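Local atomic coordinates of lysozyme C (Equus asinus, PDB entry 5XUW), a protein that hydrolyses the beta-1,4 linkages between N-acetylmuramic acid and N-acetylglucosamine in bacterial peptidoglycan and binds one calcium ion. Residues 55-59 / 91-95; 15-20 / 96-100. Residue numbers count along the deposited sequence, not the author numbering.

Contact 1 of 2, residues 55-59 / 91-95; sequences GLFQL and DISCA. With CA (calcium ion), chain C.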
loop_
_atom_site.group_PDB
_atom_site.type_symbol
_atom_site.label_atom_id
_atom_site.label_comp_id
_atom_site.label_asym_id
_atom_site.label_seq_id
_atom_site.Cartn_x
_atom_site.Cartn_y
_atom_site.Cartn_z
ATOM N N GLY A 55 6.081 -4.953 -2.532
ATOM C CA GLY A 55 5.151 -4.417 -3.503
ATOM C C GLY A 55 4.792 -2.961 -3.334
ATOM O O GLY A 55 5.432 -2.230 -2.570
ATOM N N LEU A 56 3.754 -2.570 -4.066
ATOM C CA LEU A 56 3.266 -1.187 -4.137
ATOM C C LEU A 56 2.941 -0.588 -2.770
ATOM O O LEU A 56 3.191 0.600 -2.537
ATOM C CB LEU A 56 2.013 -1.144 -5.014
ATOM C CG LEU A 56 1.388 0.204 -5.377
ATOM C CD1 LEU A 56 2.328 1.012 -6.253
ATOM C CD2 LEU A 56 0.077 -0.011 -6.101
ATOM N N PHE A 57 2.354 -1.411 -1.893
ATOM C CA PHE A 57 1.996 -0.995 -0.541
ATOM C C PHE A 57 2.935 -1.536 0.538
ATOM O O PHE A 57 2.626 -1.429 1.723
ATOM C CB PHE A 57 0.565 -1.413 -0.219
ATOM C CG PHE A 57 -0.454 -0.972 -1.236
ATOM C CD1 PHE A 57 -0.496 0.347 -1.690
ATOM C CD2 PHE A 57 -1.413 -1.870 -1.706
ATOM C CE1 PHE A 57 -1.445 0.748 -2.614
ATOM C CE2 PHE A 57 -2.374 -1.464 -2.623
ATOM C CZ PHE A 57 -2.394 -0.152 -3.072
ATOM N N GLN A 58 4.075 -2.106 0.139
ATOM C CA GLN A 58 5.112 -2.542 1.059
ATOM C C GLN A 58 4.547 -3.357 2.228
ATOM O O GLN A 58 4.748 -3.039 3.398
ATOM C CB GLN A 58 5.930 -1.333 1.522
ATOM C CG GLN A 58 6.822 -0.777 0.436
ATOM C CD GLN A 58 7.988 -1.692 0.115
ATOM O OE1 GLN A 58 9.002 -1.684 0.812
ATOM N NE2 GLN A 58 7.843 -2.501 -0.931
ATOM N N LEU A 59 3.858 -4.436 1.865
ATOM C CA LEU A 59 3.189 -5.303 2.825
ATOM C C LEU A 59 4.185 -6.302 3.392
ATOM O O LEU A 59 4.933 -6.941 2.643
ATOM C CB LEU A 59 2.008 -5.999 2.167
ATOM C CG LEU A 59 0.962 -5.051 1.585
ATOM C CD1 LEU A 59 0.042 -5.777 0.620
ATOM C CD2 LEU A 59 0.179 -4.359 2.695
ATOM N N ASP A 91 -3.176 -7.043 -3.760
ATOM C CA ASP A 91 -2.502 -6.015 -2.922
ATOM C C ASP A 91 -3.524 -5.092 -2.266
ATOM O O ASP A 91 -3.420 -4.768 -1.065
ATOM C CB ASP A 91 -1.527 -5.146 -3.727
ATOM C CG ASP A 91 -0.469 -5.947 -4.454
ATOM O OD1 ASP A 91 -0.839 -6.728 -5.346
ATOM O OD2 ASP A 91 0.731 -5.761 -4.162
ATOM N N ILE A 92 -4.515 -4.675 -3.051
ATOM C CA ILE A 92 -5.572 -3.779 -2.556
ATOM C C ILE A 92 -6.420 -4.472 -1.488
ATOM O O ILE A 92 -6.714 -3.893 -0.441
ATOM C CB ILE A 92 -6.472 -3.285 -3.708
ATOM C CG1 ILE A 92 -5.711 -2.272 -4.575
ATOM C CG2 ILE A 92 -7.772 -2.674 -3.187
ATOM C CD1 ILE A 92 -6.334 -2.030 -5.929
ATOM N N SER A 93 -6.845 -5.692 -1.767
ATOM C CA SER A 93 -7.618 -6.440 -0.775
ATOM C C SER A 93 -6.852 -6.584 0.537
ATOM O O SER A 93 -7.449 -6.460 1.602
ATOM C CB SER A 93 -8.041 -7.800 -1.308
ATOM O OG SER A 93 -6.924 -8.508 -1.771
ATOM N N CYS A 94 -5.537 -6.804 0.460
ATOM C CA CYS A 94 -4.707 -6.906 1.655
ATOM C C CYS A 94 -4.564 -5.563 2.379
ATOM O O CYS A 94 -4.667 -5.501 3.612
ATOM C CB CYS A 94 -3.334 -7.490 1.317
ATOM S SG CYS A 94 -2.258 -7.773 2.742
ATOM N N ALA A 95 -4.340 -4.488 1.626
ATOM C CA ALA A 95 -4.245 -3.150 2.235
ATOM C C ALA A 95 -5.553 -2.752 2.955
ATOM O O ALA A 95 -5.522 -2.111 4.018
ATOM C CB ALA A 95 -3.866 -2.116 1.190
HETATM CA CA CA C . -0.517 -8.524 -6.999
HETATM O O HOH W 1 2.680 -4.511 -5.858
HETATM O O HOH W 2 1.959 -4.344 -2.069
HETATM O O HOH W 3 1.236 -6.890 -7.250
HETATM O O HOH W 4 -1.721 -10.203 -8.143
#
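Two bumps, Phe-57 and Leu-59, pack on helix 89-100. The ring of Phe-57 settles on the surface formed by Asp-91, Ile-92 and the small Ala-95. The edge of the Phe-57 ring comes against the backbone, with Phe-57 CD2 3.6 Å from Asp-91 O and Phe-57 CE2 3.9 Å from Ile-92 N, while Phe-57 CD2 lies 3.8 Å from Ala-95 CB. Leu-59 CD1 sits 4.0 Å from Asp-91 O and 3.7 Å from SG of Cys-94, which is disulfide-bonded to Cys-76. No direct hydrogen bond joins the segments; water fills the gap beside the type I turn Gly-55 to Gln-58. Water 2 accepts from Phe-57 N (3.0 Å) and donates to Asp-91 OD2 (2.8 Å); water 1 accepts from Leu-56 N (2.9 Å) and lies 2.9 Å from Asp-91 OD2. Asp-91 OD1 binds the calcium ion at 2.5 Å, in a site completed by Lys-82, Asp-85, Asn-87, Asp-90 and waters, so one carboxylate ties metal to turn. The turn follows strand 53-54 and ends in a G1 bulge at Gln-58 and Leu-59. The contact lies near the centre of the chain: Phe-57 also touches Met-31 and Ala-32 of helix 25-36, and Leu-56 touches Leu-8 of helix 5-14.

Contact 2 of 2, residues 15-20 / 96-100; sequences QEMDGF and KRVVR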
loop_
_atom_site.group_PDB
_atom_site.type_symbol
_atom_site.label_atom_id
_atom_site.label_comp_id
_atom_site.label_asym_id
_atom_site.label_seq_id
_atom_site.Cartn_x
_atom_site.Cartn_y
_atom_site.Cartn_z
ATOM N N GLN A 15 -11.604 0.207 -7.508
ATOM C CA GLN A 15 -11.648 -0.814 -6.450
ATOM C C GLN A 15 -12.177 -0.265 -5.109
ATOM O O GLN A 15 -11.843 -0.796 -4.056
ATOM C CB GLN A 15 -10.254 -1.427 -6.250
ATOM C CG GLN A 15 -9.652 -2.071 -7.491
ATOM C CD GLN A 15 -10.392 -3.316 -7.929
ATOM O OE1 GLN A 15 -10.630 -4.231 -7.139
ATOM N NE2 GLN A 15 -10.753 -3.362 -9.194
ATOM N N GLU A 16 -12.976 0.803 -5.153
ATOM C CA GLU A 16 -13.710 1.327 -3.994
ATOM C C GLU A 16 -12.830 1.813 -2.836
ATOM O O GLU A 16 -13.231 1.737 -1.672
ATOM C CB GLU A 16 -14.764 0.309 -3.520
ATOM C CG GLU A 16 -15.819 0.027 -4.579
ATOM C CD GLU A 16 -16.934 -0.886 -4.104
ATOM O OE1 GLU A 16 -17.950 -0.967 -4.823
ATOM O OE2 GLU A 16 -16.809 -1.518 -3.029
ATOM N N MET A 17 -11.646 2.340 -3.150
ATOM C CA MET A 17 -10.725 2.796 -2.100
ATOM C C MET A 17 -10.991 4.198 -1.586
ATOM O O MET A 17 -10.497 4.546 -0.506
ATOM C CB MET A 17 -9.271 2.699 -2.552
ATOM C CG MET A 17 -8.792 1.268 -2.724
ATOM S SD MET A 17 -8.733 0.417 -1.140
ATOM C CE MET A 17 -7.044 0.713 -0.640
ATOM N N ASP A 18 -11.738 5.011 -2.329
ATOM C CA ASP A 18 -12.005 6.377 -1.872
ATOM C C ASP A 18 -12.845 6.364 -0.599
ATOM O O ASP A 18 -13.985 5.893 -0.604
ATOM C CB ASP A 18 -12.699 7.219 -2.940
ATOM C CG ASP A 18 -12.823 8.674 -2.530
ATOM O OD1 ASP A 18 -11.922 9.189 -1.826
ATOM O OD2 ASP A 18 -13.821 9.312 -2.905
ATOM N N GLY A 19 -12.265 6.857 0.491
ATOM C CA GLY A 19 -12.926 6.838 1.791
ATOM C C GLY A 19 -12.850 5.503 2.507
ATOM O O GLY A 19 -13.395 5.365 3.606
ATOM N N PHE A 20 -12.160 4.517 1.929
ATOM C CA PHE A 20 -12.053 3.230 2.583
ATOM C C PHE A 20 -11.237 3.365 3.861
ATOM O O PHE A 20 -10.133 3.915 3.852
ATOM C CB PHE A 20 -11.435 2.150 1.694
ATOM C CG PHE A 20 -11.591 0.780 2.276
ATOM C CD1 PHE A 20 -12.691 -0.009 1.948
ATOM C CD2 PHE A 20 -10.693 0.311 3.225
ATOM C CE1 PHE A 20 -12.853 -1.264 2.517
ATOM C CE2 PHE A 20 -10.850 -0.939 3.797
ATOM C CZ PHE A 20 -11.940 -1.721 3.455
ATOM N N LYS A 96 -6.689 -3.151 2.380
ATOM C CA LYS A 96 -7.994 -2.978 3.033
ATOM C C LYS A 96 -8.032 -3.684 4.404
ATOM O O LYS A 96 -8.534 -3.115 5.370
ATOM C CB LYS A 96 -9.124 -3.483 2.135
ATOM C CG LYS A 96 -9.426 -2.580 0.955
ATOM C CD LYS A 96 -10.508 -3.164 0.072
ATOM C CE LYS A 96 -10.869 -2.224 -1.060
ATOM N NZ LYS A 96 -11.974 -2.755 -1.894
ATOM N N ARG A 97 -7.496 -4.902 4.483
ATOM C CA ARG A 97 -7.358 -5.614 5.767
ATOM C C ARG A 97 -6.406 -4.842 6.697
ATOM O O ARG A 97 -6.733 -4.615 7.870
ATOM C CB ARG A 97 -6.931 -7.093 5.539
ATOM C CG ARG A 97 -6.431 -7.902 6.748
ATOM C CD ARG A 97 -7.523 -8.315 7.733
ATOM N NE ARG A 97 -6.993 -8.967 8.957
ATOM C CZ ARG A 97 -6.314 -8.357 9.934
ATOM N NH1 ARG A 97 -6.046 -7.056 9.875
ATOM N NH2 ARG A 97 -5.871 -9.051 10.990
ATOM N N VAL A 98 -5.271 -4.374 6.171
ATOM C CA VAL A 98 -4.293 -3.674 7.009
ATOM C C VAL A 98 -4.893 -2.420 7.656
ATOM O O VAL A 98 -4.730 -2.242 8.870
ATOM C CB VAL A 98 -3.005 -3.301 6.233
ATOM C CG1 VAL A 98 -2.055 -2.499 7.115
ATOM C CG2 VAL A 98 -2.311 -4.556 5.706
ATOM N N VAL A 99 -5.579 -1.573 6.880
ATOM C CA VAL A 99 -6.099 -0.295 7.446
ATOM C C VAL A 99 -7.151 -0.448 8.517
ATOM O O VAL A 99 -7.345 0.480 9.289
ATOM C CB VAL A 99 -6.824 0.706 6.488
ATOM C CG1 VAL A 99 -5.910 1.784 5.986
ATOM C CG2 VAL A 99 -7.738 0.044 5.469
ATOM N N ARG A 100 -7.883 -1.558 8.506
ATOM C CA ARG A 100 -8.930 -1.772 9.500
ATOM C C ARG A 100 -8.352 -2.085 10.888
ATOM O O ARG A 100 -9.072 -1.998 11.876
ATOM C CB ARG A 100 -9.922 -2.844 9.035
ATOM C CG ARG A 100 -10.722 -2.403 7.822
ATOM C CD ARG A 100 -11.863 -3.357 7.506
ATOM N NE ARG A 100 -13.063 -3.074 8.296
ATOM C CZ ARG A 100 -14.137 -3.864 8.373
ATOM N NH1 ARG A 100 -14.191 -5.023 7.715
ATOM N NH2 ARG A 100 -15.170 -3.496 9.130
#
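Residues 15-20 lie in the loop after helix 5-14 and before helix 25-36, and residues 96-100 lie further along the chain on helix 89-100, so the contact belongs to the alpha-helical part of the C-type lysozyme fold. Helix 5-14 ends in a Schellman motif, with Glu-16, at positive phi, as its C-prime residue. A type II turn from Met-17 to Phe-20 follows at once, closed by a hydrogen bond from Phe-20 N to Met-17 O at 2.9 Å, with Gly-19 at a positive phi of 80°. The two backbones come nearest at Phe-20 and Lys-96, whose CA atoms are 7.4 Å apart, so side chains bridge the space between them. Lys-96 does most of this. Its chain is extended, with chi2 to chi4 all t, and its aliphatic part is met by two partners, on different sides of the chain and at different points along it. Phe-20 offers a ring face to Lys-96 CG, a CH-pi contact 3.7 Å from the ring centroid and 16° off the normal; Met-17 brings its SD to 3.4 Å from Lys-96 CE. At its edge the Phe-20 ring meets Val-99, Phe-20 CE2 to Val-99 CG2 3.7 Å, and Phe-20 CE2 is also 4.3 Å from Arg-100 CG. Val-99 and Met-17 both continue inward onto Trp-28 of helix 25-36. The lysine reaches the residue just after helix 5-14: Lys-96 NZ donates a hydrogen bond to the backbone carbonyl Gln-15 O at 2.9 Å.

Both contacts use helix 89-100, contact 1 through residues 91-95 and contact 2 through residues 96-100, with centres about 11 Å apart. Contact 1 is wholly buried, its centre about 4 Å from the centre of the chain; contact 2, its centre about 10 Å from that of the chain, is only partly buried. The areas are similar, 287 and 296 Å², but the chemistry differs: inside, a charged carboxylate is satisfied by calcium and water beside apolar packing, whereas nearer the surface a long lysine reaches a backbone carbonyl directly. The contacts touch each other: Ile-92 CG2 lies 3.8 Å from Met-17 SD, and Leu-59 CD2 3.9 Å from Val-98 CG2.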